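Local coordinates for uncharacterized protein (Staphylococcus aureus subsp. aureus, PDB 4H0A) that is of unknown function but belongs to the CAP family of cysteine-rich secretory proteins, carrying a CAP-associated N-terminal region beside its CAP domain, at residues 105-114 with 159-169. Numbering follows the deposited sequence.
Sequences LKIGQHSAEI and SDQQSKKVLSV
Val166 lays its CG2 methyl alongside the aliphatic start of Gln109, 3.6 Å from Gln109 CG, while the side chain of Ile114 crosses that of Val166 at about a right angle, its CD1 meeting the same methyl. With CG1 anti to the backbone N (chi1 173°), CG2 of Val166 is directed to Gln109 and Ile114, and CG1 to Ile107 and the carbonyl of Lys106. Ile107 extends the apolar patch by setting CD1 over the bulged backbone of Leu167 and Ser168, 3.7 Å from Ser168 CA, and Leu105 CD1 meets both methyls of Val169.

Three backbone bonds fix the alignment. Gly108 N, presented by the type II turn of 106-109, donates to Val166 O at 2.8 Å; Val166 N returns a bond to Gln109 O, approached almost head-on (C=O...N angle 163°). Ser111 N donates to Lys164 O at 2.7 Å in a nearly straight bond. The latter two bonds flank the single antiparallel bridge of His110 with Lys165, a non-hydrogen-bonded pair. Ser111 OG adds a weak bond to Lys164 O, a position set by its chi1 of 77°, between the backbone N and carbonyl carbon. Within the turn, Lys106 N donates to Gln109 OE1, fastening the amide end of the side chain that runs alongside Val166.

Lys165 runs extended beside Gly108 O, and its CE lies 4.0 Å from CE1 of His110, obliquely to the ring. Leu105 and Ile114 also touch Val157 of strand 153-159, which neighbours strand 166-172, so the loop packs against the seven-stranded antiparallel sheet. The polar fit is incomplete: Ser159 OG is buried against Ser111 CB at 3.2 Å without a modelled hydrogen-bond partner, which probably carries a small local cost in hydrogen bonding.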
# COMPACT_ATOMS: atom_id res chain seq x y z
N LEU A 105 1.44 14.63 11.30
CA LEU A 105 2.30 14.59 10.12
C LEU A 105 1.71 15.44 9.00
O LEU A 105 0.61 15.98 9.15
CB LEU A 105 2.46 13.13 9.66
CG LEU A 105 2.97 12.20 10.79
CD1 LEU A 105 2.58 10.81 10.56
CD2 LEU A 105 4.46 12.32 10.96
N LYS A 106 2.47 15.62 7.92
CA LYS A 106 2.01 16.35 6.73
C LYS A 106 2.59 15.70 5.51
O LYS A 106 3.80 15.49 5.46
CB LYS A 106 2.42 17.84 6.77
CG LYS A 106 1.74 18.65 7.85
CD LYS A 106 2.15 20.12 7.82
CE LYS A 106 1.75 20.87 9.07
NZ LYS A 106 0.27 20.97 9.23
N ILE A 107 1.77 15.44 4.49
CA ILE A 107 2.27 14.90 3.22
C ILE A 107 3.25 15.93 2.64
O ILE A 107 2.92 17.12 2.59
CB ILE A 107 1.11 14.60 2.21
CG1 ILE A 107 0.08 13.56 2.77
CG2 ILE A 107 1.68 14.15 0.86
CD1 ILE A 107 0.64 12.30 3.28
N GLY A 108 4.43 15.48 2.25
CA GLY A 108 5.47 16.35 1.69
C GLY A 108 6.46 16.89 2.70
O GLY A 108 7.44 17.52 2.29
N GLN A 109 6.27 16.66 4.01
CA GLN A 109 7.23 17.16 4.99
C GLN A 109 8.51 16.34 4.93
O GLN A 109 8.47 15.18 4.51
CB GLN A 109 6.66 17.11 6.43
CG GLN A 109 6.64 15.74 7.09
CD GLN A 109 6.23 15.85 8.53
OE1 GLN A 109 5.08 15.62 8.88
NE2 GLN A 109 7.14 16.25 9.38
N HIS A 110 9.63 16.90 5.43
CA HIS A 110 10.89 16.16 5.50
C HIS A 110 10.73 15.05 6.53
O HIS A 110 10.29 15.33 7.65
CB HIS A 110 12.06 17.07 5.88
CG HIS A 110 12.35 18.12 4.84
ND1 HIS A 110 12.66 17.77 3.54
CD2 HIS A 110 12.37 19.46 4.96
CE1 HIS A 110 12.83 18.91 2.90
NE2 HIS A 110 12.67 19.96 3.71
N SER A 111 11.06 13.81 6.17
CA SER A 111 10.91 12.67 7.09
C SER A 111 11.85 12.79 8.31
O SER A 111 11.50 12.30 9.38
CB SER A 111 11.13 11.34 6.37
OG SER A 111 12.51 11.09 6.15
N ALA A 112 13.02 13.46 8.18
CA ALA A 112 13.95 13.64 9.31
C ALA A 112 13.35 14.50 10.45
O ALA A 112 13.75 14.34 11.60
CB ALA A 112 15.25 14.28 8.83
N GLU A 113 12.40 15.41 10.11
CA GLU A 113 11.69 16.28 11.05
C GLU A 113 10.73 15.49 12.00
O GLU A 113 10.33 16.02 13.03
CB GLU A 113 10.88 17.32 10.24
CG GLU A 113 10.20 18.44 11.01
CD GLU A 113 9.46 19.40 10.10
OE1 GLU A 113 10.14 20.23 9.45
OE2 GLU A 113 8.22 19.30 10.00
N ILE A 114 10.33 14.26 11.64
CA ILE A 114 9.44 13.45 12.49
C ILE A 114 10.13 13.11 13.81
O ILE A 114 9.59 13.37 14.88
CB ILE A 114 9.01 12.16 11.74
CG1 ILE A 114 8.09 12.52 10.55
CG2 ILE A 114 8.32 11.17 12.68
CD1 ILE A 114 8.04 11.49 9.49
N SER A 159 7.89 7.06 3.60
CA SER A 159 8.77 8.10 3.05
C SER A 159 9.50 7.60 1.85
O SER A 159 9.69 6.40 1.68
CB SER A 159 9.80 8.58 4.07
OG SER A 159 9.19 9.03 5.27
N ASP A 160 9.98 8.55 1.06
CA ASP A 160 10.73 8.27 -0.15
C ASP A 160 12.20 8.09 0.21
O ASP A 160 12.75 8.90 0.96
CB ASP A 160 10.52 9.44 -1.12
CG ASP A 160 10.84 9.15 -2.57
OD1 ASP A 160 10.38 8.12 -3.08
OD2 ASP A 160 11.52 9.99 -3.20
N GLN A 161 12.86 7.05 -0.31
CA GLN A 161 14.27 6.81 -0.03
C GLN A 161 15.15 7.87 -0.74
O GLN A 161 16.25 8.16 -0.27
CB GLN A 161 14.67 5.38 -0.46
CG GLN A 161 15.74 4.73 0.40
CD GLN A 161 15.90 3.27 0.04
OE1 GLN A 161 16.10 2.91 -1.13
NE2 GLN A 161 15.81 2.38 1.03
N GLN A 162 14.65 8.46 -1.85
CA GLN A 162 15.36 9.48 -2.63
C GLN A 162 15.09 10.88 -2.10
O GLN A 162 16.04 11.57 -1.75
CB GLN A 162 14.97 9.41 -4.12
CG GLN A 162 15.85 8.46 -4.93
CD GLN A 162 17.19 9.06 -5.25
OE1 GLN A 162 18.22 8.64 -4.71
NE2 GLN A 162 17.21 10.06 -6.11
N SER A 163 13.83 11.33 -2.08
CA SER A 163 13.50 12.69 -1.61
C SER A 163 13.46 12.81 -0.08
O SER A 163 13.59 13.93 0.41
CB SER A 163 12.18 13.17 -2.20
OG SER A 163 11.09 12.34 -1.86
N LYS A 164 13.28 11.70 0.65
CA LYS A 164 13.20 11.69 2.12
C LYS A 164 12.00 12.52 2.62
O LYS A 164 12.04 13.07 3.71
CB LYS A 164 14.53 12.14 2.76
CG LYS A 164 15.72 11.37 2.21
CD LYS A 164 16.90 11.34 3.18
CE LYS A 164 18.06 10.55 2.64
NZ LYS A 164 19.12 10.35 3.66
N LYS A 165 10.90 12.54 1.85
CA LYS A 165 9.68 13.26 2.21
C LYS A 165 8.55 12.29 2.46
O LYS A 165 8.53 11.22 1.86
CB LYS A 165 9.29 14.24 1.09
CG LYS A 165 10.29 15.36 0.89
CD LYS A 165 9.81 16.37 -0.15
CE LYS A 165 10.74 17.56 -0.26
NZ LYS A 165 10.14 18.65 -1.07
N VAL A 166 7.58 12.67 3.32
CA VAL A 166 6.42 11.84 3.64
C VAL A 166 5.50 11.74 2.40
O VAL A 166 5.08 12.76 1.84
CB VAL A 166 5.64 12.37 4.86
CG1 VAL A 166 4.33 11.59 5.07
CG2 VAL A 166 6.50 12.32 6.12
N LEU A 167 5.22 10.50 1.97
CA LEU A 167 4.38 10.22 0.80
C LEU A 167 2.95 9.94 1.18
O LEU A 167 2.02 10.31 0.46
CB LEU A 167 4.93 8.99 0.06
CG LEU A 167 6.36 9.10 -0.47
CD1 LEU A 167 6.89 7.73 -0.83
CD2 LEU A 167 6.43 10.05 -1.66
N SER A 168 2.77 9.20 2.27
CA SER A 168 1.45 8.77 2.71
C SER A 168 1.52 8.34 4.17
O SER A 168 2.62 8.14 4.69
CB SER A 168 0.98 7.61 1.83
OG SER A 168 1.94 6.56 1.79
N VAL A 169 0.37 8.25 4.83
CA VAL A 169 0.31 7.80 6.22
C VAL A 169 -0.84 6.82 6.36
O VAL A 169 -1.91 7.05 5.80
CB VAL A 169 0.14 8.97 7.23
CG1 VAL A 169 0.09 8.45 8.67
CG2 VAL A 169 1.25 10.01 7.06